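Local atomic coordinates of 3-oxoacyl-[acyl-carrier-protein] synthase 2 (Rickettsia rickettsii, PDB entry 4JGA), a protein that probably catalyses the condensation of acyl groups with malonyl-acyl carrier protein, the chain-elongating step of bacterial fatty acid synthesis. Residues 44-52 with 59-67; 334-342 with 394-402. All coordinates share one frame; numbering follows the deposited sequence.

Contact 1 of 2, residues 44-52 with 59-67; sequences VSGIKTITE and ACKIAGLID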
ATOM      1  N   VAL A  44     -27.895 -13.539   9.979  1.00 19.39           N
ATOM      2  CA  VAL A  44     -27.208 -13.451  11.267  1.00 19.74           C
ATOM      3  C   VAL A  44     -26.298 -12.228  11.286  1.00 18.91           C
ATOM      4  O   VAL A  44     -25.670 -11.900  10.273  1.00 18.09           O
ATOM      5  CB  VAL A  44     -26.360 -14.716  11.526  1.00 20.11           C
ATOM      6  CG1 VAL A  44     -25.517 -14.583  12.791  1.00 20.20           C
ATOM      7  CG2 VAL A  44     -27.265 -15.952  11.652  1.00 21.43           C
ATOM      8  N   SER A  45     -26.233 -11.560  12.430  1.00 19.20           N
ATOM      9  CA  SER A  45     -25.396 -10.379  12.626  1.00 18.63           C
ATOM     10  C   SER A  45     -24.183 -10.780  13.436  1.00 18.70           C
ATOM     11  O   SER A  45     -24.309 -11.593  14.344  1.00 19.56           O
ATOM     12  CB  SER A  45     -26.168  -9.269  13.394  1.00 19.02           C
ATOM     13  OG  SER A  45     -25.302  -8.191  13.746  1.00 18.32           O
ATOM     14  N   GLY A  46     -23.020 -10.218  13.116  1.00 17.81           N
ATOM     15  CA  GLY A  46     -21.830 -10.432  13.944  1.00 18.19           C
ATOM     16  C   GLY A  46     -21.381  -9.244  14.783  1.00 18.06           C
ATOM     17  O   GLY A  46     -20.240  -9.208  15.215  1.00 18.02           O
ATOM     18  N   ILE A  47     -22.270  -8.285  15.011  1.00 18.25           N
ATOM     19  CA  ILE A  47     -21.927  -7.088  15.747  1.00 18.48           C
ATOM     20  C   ILE A  47     -22.219  -7.345  17.213  1.00 19.98           C
ATOM     21  O   ILE A  47     -23.305  -7.829  17.553  1.00 20.41           O
ATOM     22  CB  ILE A  47     -22.750  -5.862  15.284  1.00 18.23           C
ATOM     23  CG1 ILE A  47     -22.523  -5.538  13.790  1.00 17.47           C
ATOM     24  CG2 ILE A  47     -22.441  -4.659  16.153  1.00 18.29           C
ATOM     25  CD1 ILE A  47     -21.085  -5.546  13.376  1.00 16.96           C
ATOM     26  N   LYS A  48     -21.247  -7.030  18.074  1.00 20.78           N
ATOM     27  CA  LYS A  48     -21.376  -7.251  19.534  1.00 22.31           C
ATOM     28  C   LYS A  48     -20.660  -6.182  20.361  1.00 21.61           C
ATOM     29  O   LYS A  48     -20.008  -5.271  19.817  1.00 20.03           O
ATOM     30  CB  LYS A  48     -20.975  -8.677  20.008  1.00 24.59           C
ATOM     31  CG  LYS A  48     -19.860  -9.352  19.249  1.00 25.53           C
ATOM     32  CD  LYS A  48     -19.809 -10.849  19.458  1.00 27.54           C
ATOM     33  CE  LYS A  48     -18.960 -11.487  18.361  1.00 27.91           C
ATOM     34  NZ  LYS A  48     -19.612 -11.525  17.006  1.00 27.03           N
ATOM     35  N   THR A  49     -20.889  -6.269  21.670  1.00 21.74           N
ATOM     36  CA  THR A  49     -20.259  -5.415  22.631  1.00 21.81           C
ATOM     37  C   THR A  49     -18.749  -5.710  22.667  1.00 21.39           C
ATOM     38  O   THR A  49     -18.323  -6.855  22.686  1.00 21.53           O
ATOM     39  CB  THR A  49     -20.902  -5.623  24.014  1.00 23.31           C
ATOM     40  OG1 THR A  49     -22.236  -5.070  23.995  1.00 23.55           O
ATOM     41  CG2 THR A  49     -20.107  -4.948  25.099  1.00 23.85           C
ATOM     42  N   ILE A  50     -17.956  -4.656  22.659  1.00 20.77           N
ATOM     43  CA  ILE A  50     -16.529  -4.760  22.824  1.00 20.75           C
ATOM     44  C   ILE A  50     -16.252  -5.131  24.266  1.00 22.25           C
ATOM     45  O   ILE A  50     -16.738  -4.485  25.173  1.00 22.57           O
ATOM     46  CB  ILE A  50     -15.830  -3.418  22.519  1.00 20.08           C
ATOM     47  CG1 ILE A  50     -15.988  -3.092  21.037  1.00 18.64           C
ATOM     48  CG2 ILE A  50     -14.349  -3.461  22.910  1.00 20.42           C
ATOM     49  CD1 ILE A  50     -15.720  -1.647  20.698  1.00 18.21           C
ATOM     50  N   THR A  51     -15.464  -6.182  24.457  1.00 22.95           N
ATOM     51  CA  THR A  51     -15.069  -6.600  25.809  1.00 24.76           C
ATOM     52  C   THR A  51     -13.541  -6.654  26.052  1.00 25.24           C
ATOM     53  O   THR A  51     -13.128  -6.634  27.191  1.00 26.75           O
ATOM     54  CB  THR A  51     -15.671  -7.973  26.130  1.00 25.58           C
ATOM     55  OG1 THR A  51     -15.303  -8.871  25.092  1.00 24.81           O
ATOM     56  CG2 THR A  51     -17.200  -7.919  26.204  1.00 25.59           C
ATOM     57  N   GLU A  52     -12.713  -6.716  25.010  1.00 24.22           N
ATOM     58  CA  GLU A  52     -11.262  -6.910  25.201  1.00 24.80           C
ATOM     59  C   GLU A  52     -10.559  -5.700  25.828  1.00 25.09           C
ATOM     60  O   GLU A  52      -9.425  -5.819  26.271  1.00 26.22           O
ATOM     61  CB  GLU A  52     -10.559  -7.228  23.856  1.00 23.64           C
ATOM     62  N   ALA A  59     -17.611   6.622  23.183  1.00 19.96           N
ATOM     63  CA  ALA A  59     -19.004   6.830  22.824  1.00 19.62           C
ATOM     64  C   ALA A  59     -19.560   5.700  21.974  1.00 18.77           C
ATOM     65  O   ALA A  59     -20.765   5.472  21.958  1.00 18.98           O
ATOM     66  CB  ALA A  59     -19.158   8.148  22.097  1.00 19.45           C
ATOM     67  N   CYS A  60     -18.694   4.995  21.244  1.00 17.93           N
ATOM     68  CA  CYS A  60     -19.089   3.765  20.526  1.00 17.21           C
ATOM     69  C   CYS A  60     -18.505   2.553  21.238  1.00 17.35           C
ATOM     70  O   CYS A  60     -17.332   2.514  21.521  1.00 17.15           O
ATOM     71  CB  CYS A  60     -18.612   3.778  19.081  1.00 16.29           C
ATOM     72  SG  CYS A  60     -19.080   2.271  18.174  1.00 15.93           S
ATOM     73  N   LYS A  61     -19.359   1.588  21.566  1.00 17.70           N
ATOM     74  CA  LYS A  61     -18.985   0.496  22.452  1.00 18.40           C
ATOM     75  C   LYS A  61     -19.157  -0.858  21.779  1.00 18.00           C
ATOM     76  O   LYS A  61     -19.106  -1.885  22.440  1.00 18.47           O
ATOM     77  CB  LYS A  61     -19.841   0.553  23.727  1.00 19.64           C
ATOM     78  CG  LYS A  61     -19.624   1.825  24.540  1.00 20.32           C
ATOM     79  CD  LYS A  61     -20.651   1.976  25.648  1.00 21.52           C
ATOM     80  CE  LYS A  61     -20.623   3.385  26.205  1.00 22.04           C
ATOM     81  NZ  LYS A  61     -19.341   3.698  26.894  1.00 22.51           N
ATOM     82  N   ILE A  62     -19.352  -0.852  20.462  1.00 17.01           N
ATOM     83  CA  ILE A  62     -19.710  -2.079  19.734  1.00 16.72           C
ATOM     84  C   ILE A  62     -18.848  -2.231  18.489  1.00 15.67           C
ATOM     85  O   ILE A  62     -18.258  -1.273  18.023  1.00 14.97           O
ATOM     86  CB  ILE A  62     -21.183  -2.066  19.287  1.00 16.71           C
ATOM     87  CG1 ILE A  62     -21.478  -0.832  18.415  1.00 16.20           C
ATOM     88  CG2 ILE A  62     -22.104  -2.110  20.506  1.00 17.86           C
ATOM     89  CD1 ILE A  62     -22.812  -0.866  17.672  1.00 16.20           C
ATOM     90  N   ALA A  63     -18.810  -3.441  17.958  1.00 15.53           N
ATOM     91  CA  ALA A  63     -18.030  -3.716  16.774  1.00 15.04           C
ATOM     92  C   ALA A  63     -18.383  -5.089  16.227  1.00 15.19           C
ATOM     93  O   ALA A  63     -18.913  -5.925  16.951  1.00 15.78           O
ATOM     94  CB  ALA A  63     -16.524  -3.634  17.079  1.00 14.97           C
ATOM     95  N   GLY A  64     -18.060  -5.277  14.947  1.00 14.68           N
ATOM     96  CA  GLY A  64     -18.039  -6.588  14.303  1.00 14.91           C
ATOM     97  C   GLY A  64     -16.751  -7.301  14.679  1.00 15.12           C
ATOM     98  O   GLY A  64     -15.671  -6.943  14.218  1.00 14.86           O
ATOM     99  N   LEU A  65     -16.876  -8.310  15.522  1.00 16.19           N
ATOM    100  CA  LEU A  65     -15.717  -8.948  16.117  1.00 17.00           C
ATOM    101  C   LEU A  65     -15.660 -10.436  15.824  1.00 17.45           C
ATOM    102  O   LEU A  65     -16.684 -11.149  15.819  1.00 17.84           O
ATOM    103  CB  LEU A  65     -15.723  -8.722  17.631  1.00 18.17           C
ATOM    104  CG  LEU A  65     -15.589  -7.264  18.090  1.00 18.16           C
ATOM    105  CD1 LEU A  65     -15.967  -7.150  19.567  1.00 19.28           C
ATOM    106  CD2 LEU A  65     -14.171  -6.723  17.847  1.00 17.93           C
ATOM    107  N   ILE A  66     -14.436 -10.891  15.597  1.00 17.82           N
ATOM    108  CA  ILE A  66     -14.132 -12.287  15.351  1.00 18.54           C
ATOM    109  C   ILE A  66     -14.381 -13.021  16.675  1.00 20.25           C
ATOM    110  O   ILE A  66     -13.922 -12.579  17.726  1.00 20.53           O
ATOM    111  CB  ILE A  66     -12.643 -12.478  14.940  1.00 18.37           C
ATOM    112  CG1 ILE A  66     -12.280 -11.713  13.650  1.00 17.30           C
ATOM    113  CG2 ILE A  66     -12.306 -13.938  14.770  1.00 18.97           C
ATOM    114  CD1 ILE A  66     -13.234 -11.943  12.511  1.00 16.58           C
ATOM    115  N   ASP A  67     -15.061 -14.156  16.610  1.00 21.41           N
ATOM    116  CA  ASP A  67     -15.230 -14.991  17.792  1.00 23.60           C
ATOM    117  C   ASP A  67     -13.850 -15.321  18.416  1.00 24.86           C
ATOM    118  O   ASP A  67     -12.949 -15.806  17.731  1.00 24.74           O
ATOM    119  CB  ASP A  67     -15.948 -16.274  17.410  1.00 24.18           C
ATOM    120  CG  ASP A  67     -16.177 -17.203  18.607  1.00 26.04           C
ATOM    121  OD1 ASP A  67     -15.813 -16.891  19.745  1.00 27.18           O
ATOM    122  OD2 ASP A  67     -16.701 -18.291  18.393  1.00 27.10           O
TER
HETATM  123  O   HOH W   1     -18.092  -2.024  25.168  1.00 21.63           O
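Ile47 lays its CD1 methyl against the backbone of Gly64, 3.4 Å from the CA of that glycine, where no side chain intervenes and the two strands come close together. CG1 of Ile47 stands beside its own backbone N (chi1 -60°), and a further bend at chi2 (-46°) folds CD1 onto Gly64, while CG2, anti to that nitrogen, reaches CD1 of Ile62 at 4.1 Å. This is the tight half of a two-stranded antiparallel ribbon in which Ile47 and Gly64 form a non-hydrogen-bonded pair. The next pair, Lys48 with Ala63, is hydrogen-bonded in both directions: Lys48 N to Ala63 O spans 2.8 Å and is almost straight, and Ala63 N returns a bond to Lys48 O. Ile50 N then donates to Lys61 O at 3.0 Å, while CG1 of Ile50 packs on the methyl of Ala63 and approaches CD1 of Leu65.

Elsewhere the ribbon is more open. Lys48, partly exposed on the Ala63 face, runs extended and bends only at its last torsion (chi4 -73°), bringing NZ to Leu65 O at 3.2 Å and to Gly46 O, so that one ammonium joins both segments. NZ comes to Gly46 O from above the carbonyl plane; the same oxygen also takes a weak bond from Leu65 N. Thr49 turns away from the partner strand to the solvent. A water donates to both Ile50 O and Lys61 O, spanning the segments just beyond the last backbone bond.

Around the ribbon, Gly46 is bonded through its backbone to Ser360 and Gly64 to Met254, Ile62 rests on Ala241, and Cys60 touches Val225 of helix 218-226.

Contact 2 of 2, residues 334-342 with 394-402; sequences DGIELAAVQ and PMDEVNIDL
Gln342 reads the backbone of the loop with both ends of its amide. Its NE2 donates to Glu397 O at 3.0 Å in a nearly straight bond (174°), the acceptor lying in the amide plane, and its OE1 accepts from Asn399 N at 2.7 Å along a more bent path. The two bonds skip over Val398 and fix the rotation of the carboxamide. With CG anti to the carbonyl carbon (chi1 -69°) and the rest of the chain extended, the amide reaches across to the loop.

One helical turn earlier, Leu338 puts a single methyl, CD2, among three loop residues: CG2 of Val398 at 3.8 Å, CB of Glu397 and SD of Met395. Met395 bends at chi3, bringing CE over the CA of Gly335 at 3.8 Å, where the helix surface has no side chain. CG1 of Val341 meets CD1 of Ile400 at 4.0 Å.

Behind this first shell, a type I beta turn from Met395 to Val398, closed by Val398 N to Met395 O, contains Glu397, whose carbonyl the glutamine uses. A salt bridge from Asp396 to Lys247 and backbone bonds from Met395 to Trp245 and from Asp401 to Met354 anchor the loop. Leu338 and Val341 also rest on Met354. Helix 331-345 joins the adjacent parallel strands 322-324 and 353-355, a beta-alpha-beta crossover of the thiolase fold, and loop 394-402 packs on that helix.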
ATOM      1  N   ASP A 334     -24.446   6.800   2.395  1.00 13.54           N
ATOM      2  CA  ASP A 334     -25.440   5.852   1.872  1.00 13.52           C
ATOM      3  C   ASP A 334     -26.275   6.548   0.796  1.00 13.73           C
ATOM      4  O   ASP A 334     -26.579   5.971  -0.214  1.00 13.46           O
ATOM      5  CB  ASP A 334     -26.386   5.341   2.957  1.00 14.16           C
ATOM      6  CG  ASP A 334     -25.756   4.340   3.904  1.00 13.94           C
ATOM      7  OD1 ASP A 334     -24.524   4.100   3.898  1.00 13.18           O
ATOM      8  OD2 ASP A 334     -26.537   3.796   4.725  1.00 14.67           O
ATOM      9  N   GLY A 335     -26.641   7.801   1.036  1.00 14.21           N
ATOM     10  CA  GLY A 335     -27.486   8.551   0.111  1.00 14.72           C
ATOM     11  C   GLY A 335     -26.769   8.868  -1.181  1.00 14.16           C
ATOM     12  O   GLY A 335     -27.351   8.807  -2.246  1.00 14.42           O
ATOM     13  N   ILE A 336     -25.491   9.207  -1.073  1.00 13.44           N
ATOM     14  CA  ILE A 336     -24.680   9.492  -2.237  1.00 12.92           C
ATOM     15  C   ILE A 336     -24.529   8.259  -3.125  1.00 12.32           C
ATOM     16  O   ILE A 336     -24.680   8.354  -4.364  1.00 12.27           O
ATOM     17  CB  ILE A 336     -23.317  10.059  -1.817  1.00 12.52           C
ATOM     18  CG1 ILE A 336     -23.520  11.489  -1.281  1.00 13.14           C
ATOM     19  CG2 ILE A 336     -22.354  10.076  -2.979  1.00 12.04           C
ATOM     20  CD1 ILE A 336     -22.369  11.961  -0.401  1.00 12.93           C
ATOM     21  N   GLU A 337     -24.249   7.120  -2.499  1.00 11.82           N
ATOM     22  CA  GLU A 337     -24.115   5.861  -3.241  1.00 11.47           C
ATOM     23  C   GLU A 337     -25.460   5.482  -3.868  1.00 12.03           C
ATOM     24  O   GLU A 337     -25.527   5.116  -5.032  1.00 11.94           O
ATOM     25  CB  GLU A 337     -23.621   4.721  -2.357  1.00 11.10           C
ATOM     26  CG  GLU A 337     -23.453   3.425  -3.145  1.00 10.82           C
ATOM     27  CD  GLU A 337     -22.826   2.309  -2.343  1.00 10.60           C
ATOM     28  OE1 GLU A 337     -22.959   2.347  -1.105  1.00 10.81           O
ATOM     29  OE2 GLU A 337     -22.228   1.374  -2.948  1.00 10.17           O
ATOM     30  N   LEU A 338     -26.525   5.613  -3.109  1.00 12.64           N
ATOM     31  CA  LEU A 338     -27.838   5.289  -3.648  1.00 13.51           C
ATOM     32  C   LEU A 338     -28.163   6.131  -4.899  1.00 14.05           C
ATOM     33  O   LEU A 338     -28.664   5.597  -5.898  1.00 14.42           O
ATOM     34  CB  LEU A 338     -28.911   5.484  -2.580  1.00 14.15           C
ATOM     35  CG  LEU A 338     -30.346   5.244  -3.038  1.00 14.97           C
ATOM     36  CD1 LEU A 338     -30.560   3.765  -3.255  1.00 14.90           C
ATOM     37  CD2 LEU A 338     -31.345   5.780  -2.040  1.00 15.78           C
ATOM     38  N   ALA A 339     -27.913   7.438  -4.834  1.00 14.32           N
ATOM     39  CA  ALA A 339     -28.242   8.340  -5.949  1.00 14.86           C
ATOM     40  C   ALA A 339     -27.348   8.016  -7.138  1.00 14.39           C
ATOM     41  O   ALA A 339     -27.843   7.953  -8.274  1.00 14.92           O
ATOM     42  CB  ALA A 339     -28.143   9.815  -5.549  1.00 15.13           C
ATOM     43  N   ALA A 340     -26.064   7.773  -6.899  1.00 13.63           N
ATOM     44  CA  ALA A 340     -25.171   7.365  -8.004  1.00 13.37           C
ATOM     45  C   ALA A 340     -25.610   6.032  -8.673  1.00 13.63           C
ATOM     46  O   ALA A 340     -25.653   5.922  -9.885  1.00 13.76           O
ATOM     47  CB  ALA A 340     -23.720   7.260  -7.525  1.00 12.53           C
ATOM     48  N   VAL A 341     -25.944   5.035  -7.853  1.00 13.86           N
ATOM     49  CA  VAL A 341     -26.480   3.769  -8.347  1.00 14.22           C
ATOM     50  C   VAL A 341     -27.767   3.940  -9.163  1.00 15.27           C
ATOM     51  O   VAL A 341     -27.887   3.440 -10.283  1.00 15.06           O
ATOM     52  CB  VAL A 341     -26.676   2.777  -7.180  1.00 14.11           C
ATOM     53  CG1 VAL A 341     -27.510   1.583  -7.621  1.00 14.62           C
ATOM     54  CG2 VAL A 341     -25.312   2.337  -6.654  1.00 13.28           C
ATOM     55  N   GLN A 342     -28.711   4.710  -8.632  1.00 16.47           N
ATOM     56  CA  GLN A 342     -29.983   4.906  -9.331  1.00 17.88           C
ATOM     57  C   GLN A 342     -29.813   5.689 -10.655  1.00 18.75           C
ATOM     58  O   GLN A 342     -30.431   5.349 -11.657  1.00 18.90           O
ATOM     59  CB  GLN A 342     -31.053   5.473  -8.376  1.00 18.55           C
ATOM     60  CG  GLN A 342     -31.417   4.404  -7.357  1.00 18.72           C
ATOM     61  CD  GLN A 342     -32.501   4.754  -6.370  1.00 19.74           C
ATOM     62  OE1 GLN A 342     -33.166   3.859  -5.850  1.00 20.36           O
ATOM     63  NE2 GLN A 342     -32.667   6.036  -6.073  1.00 20.08           N
ATOM     64  N   PRO A 394     -37.020   2.469   5.031  1.00 23.36           N
ATOM     65  CA  PRO A 394     -36.097   2.906   3.976  1.00 22.32           C
ATOM     66  C   PRO A 394     -36.170   4.416   3.739  1.00 22.71           C
ATOM     67  O   PRO A 394     -37.250   5.007   3.785  1.00 23.34           O
ATOM     68  CB  PRO A 394     -36.570   2.128   2.731  1.00 22.43           C
ATOM     69  CG  PRO A 394     -37.605   1.147   3.191  1.00 23.26           C
ATOM     70  CD  PRO A 394     -38.129   1.642   4.515  1.00 24.04           C
ATOM     71  N   MET A 395     -35.029   5.037   3.453  1.00 22.02           N
ATOM     72  CA  MET A 395     -35.030   6.460   3.118  1.00 22.57           C
ATOM     73  C   MET A 395     -35.902   6.703   1.882  1.00 23.77           C
ATOM     74  O   MET A 395     -36.122   5.807   1.065  1.00 23.26           O
ATOM     75  CB  MET A 395     -33.601   7.015   2.935  1.00 21.30           C
ATOM     76  CG  MET A 395     -32.766   6.312   1.878  1.00 20.16           C
ATOM     77  SD  MET A 395     -31.012   6.690   2.031  1.00 18.55           S
ATOM     78  CE  MET A 395     -31.020   8.427   1.581  1.00 18.92           C
ATOM     79  N   ASP A 396     -36.425   7.921   1.777  1.00 25.42           N
ATOM     80  CA  ASP A 396     -37.419   8.264   0.762  1.00 27.00           C
ATOM     81  C   ASP A 396     -36.957   8.091  -0.678  1.00 26.74           C
ATOM     82  O   ASP A 396     -37.762   7.755  -1.568  1.00 27.75           O
ATOM     83  CB  ASP A 396     -37.885   9.715   0.957  1.00 27.94           C
ATOM     84  CG  ASP A 396     -38.780   9.888   2.179  1.00 29.30           C
ATOM     85  OD1 ASP A 396     -39.457   8.924   2.593  1.00 29.22           O
ATOM     86  OD2 ASP A 396     -38.818  11.019   2.699  1.00 30.61           O
ATOM     87  N   GLU A 397     -35.678   8.305  -0.899  1.00 26.14           N
ATOM     88  CA  GLU A 397     -35.108   8.256  -2.230  1.00 26.37           C
ATOM     89  C   GLU A 397     -35.033   6.829  -2.822  1.00 25.31           C
ATOM     90  O   GLU A 397     -34.718   6.672  -3.988  1.00 24.57           O
ATOM     91  CB  GLU A 397     -33.689   8.839  -2.183  1.00 26.69           C
ATOM     92  CG  GLU A 397     -33.645  10.304  -1.790  1.00 28.23           C
ATOM     93  CD  GLU A 397     -33.725  10.560  -0.286  1.00 29.60           C
ATOM     94  OE1 GLU A 397     -34.017   9.651   0.540  1.00 29.96           O
ATOM     95  OE2 GLU A 397     -33.492  11.727   0.084  1.00 32.01           O
ATOM     96  N   VAL A 398     -35.276   5.802  -2.022  1.00 24.62           N
ATOM     97  CA  VAL A 398     -35.098   4.433  -2.493  1.00 24.32           C
ATOM     98  C   VAL A 398     -36.096   4.097  -3.611  1.00 25.47           C
ATOM     99  O   VAL A 398     -37.302   4.297  -3.447  1.00 26.44           O
ATOM    100  CB  VAL A 398     -35.214   3.413  -1.351  1.00 23.58           C
ATOM    101  CG1 VAL A 398     -35.262   1.994  -1.891  1.00 23.06           C
ATOM    102  CG2 VAL A 398     -34.036   3.580  -0.399  1.00 22.82           C
ATOM    103  N   ASN A 399     -35.584   3.617  -4.748  1.00 25.32           N
ATOM    104  CA  ASN A 399     -36.430   3.241  -5.895  1.00 26.71           C
ATOM    105  C   ASN A 399     -36.051   1.907  -6.489  1.00 25.57           C
ATOM    106  O   ASN A 399     -36.490   1.573  -7.584  1.00 26.49           O
ATOM    107  CB  ASN A 399     -36.269   4.262  -7.016  1.00 28.26           C
ATOM    108  CG  ASN A 399     -37.111   5.484  -6.835  1.00 30.91           C
ATOM    109  OD1 ASN A 399     -38.156   5.473  -6.199  1.00 33.86           O
ATOM    110  ND2 ASN A 399     -36.644   6.575  -7.428  1.00 32.32           N
ATOM    111  N   ILE A 400     -35.199   1.161  -5.811  1.00 23.86           N
ATOM    112  CA  ILE A 400     -34.833  -0.177  -6.257  1.00 22.79           C
ATOM    113  C   ILE A 400     -34.927  -1.114  -5.083  1.00 21.63           C
ATOM    114  O   ILE A 400     -35.071  -0.681  -3.949  1.00 21.49           O
ATOM    115  CB  ILE A 400     -33.404  -0.255  -6.835  1.00 22.11           C
ATOM    116  CG1 ILE A 400     -32.394   0.307  -5.849  1.00 21.30           C
ATOM    117  CG2 ILE A 400     -33.336   0.496  -8.154  1.00 22.68           C
ATOM    118  CD1 ILE A 400     -30.987  -0.001  -6.291  1.00 20.79           C
ATOM    119  N   ASP A 401     -34.865  -2.401  -5.390  1.00 20.87           N
ATOM    120  CA  ASP A 401     -34.924  -3.464  -4.396  1.00 20.32           C
ATOM    121  C   ASP A 401     -33.578  -3.568  -3.638  1.00 18.82           C
ATOM    122  O   ASP A 401     -32.563  -3.937  -4.213  1.00 18.01           O
ATOM    123  CB  ASP A 401     -35.257  -4.774  -5.102  1.00 20.54           C
ATOM    124  CG  ASP A 401     -35.597  -5.892  -4.146  1.00 20.86           C
ATOM    125  OD1 ASP A 401     -35.240  -5.837  -2.948  1.00 20.18           O
ATOM    126  OD2 ASP A 401     -36.251  -6.836  -4.627  1.00 21.70           O
ATOM    127  N   LEU A 402     -33.593  -3.233  -2.352  1.00 18.48           N
ATOM    128  CA  LEU A 402     -32.399  -3.267  -1.503  1.00 17.52           C
ATOM    129  C   LEU A 402     -32.343  -4.535  -0.668  1.00 17.54           C
ATOM    130  O   LEU A 402     -31.555  -4.639   0.298  1.00 17.03           O
ATOM    131  CB  LEU A 402     -32.333  -2.046  -0.595  1.00 17.40           C
ATOM    132  CG  LEU A 402     -32.133  -0.702  -1.302  1.00 17.36           C
ATOM    133  CD1 LEU A 402     -32.186   0.457  -0.304  1.00 17.47           C
ATOM    134  CD2 LEU A 402     -30.851  -0.666  -2.142  1.00 16.40           C
TER

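Overall arrangement
Followed from the N terminus, the chain first closes a short loop at contact 1, where only six residues separate 44-52 from 59-67 and the return strand completes a small ribbon within the N-terminal synthase domain. Contact 2 opens much later and closes a longer excursion, of 51 residues, that includes strand 353-355 and helix 368-382 before the loop 394-402 comes back against helix 331-345. The two contacts are thus in series, neither enclosing nor crossing the other. The centres of contact 1 and contact 2 lie about 27 Å apart, and the nearest atoms of contact 1 and contact 2 about 14 Å apart. Ser360, which bonds to the ribbon of contact 1, belongs to the excursion closed by contact 2, linking both halves of the fold.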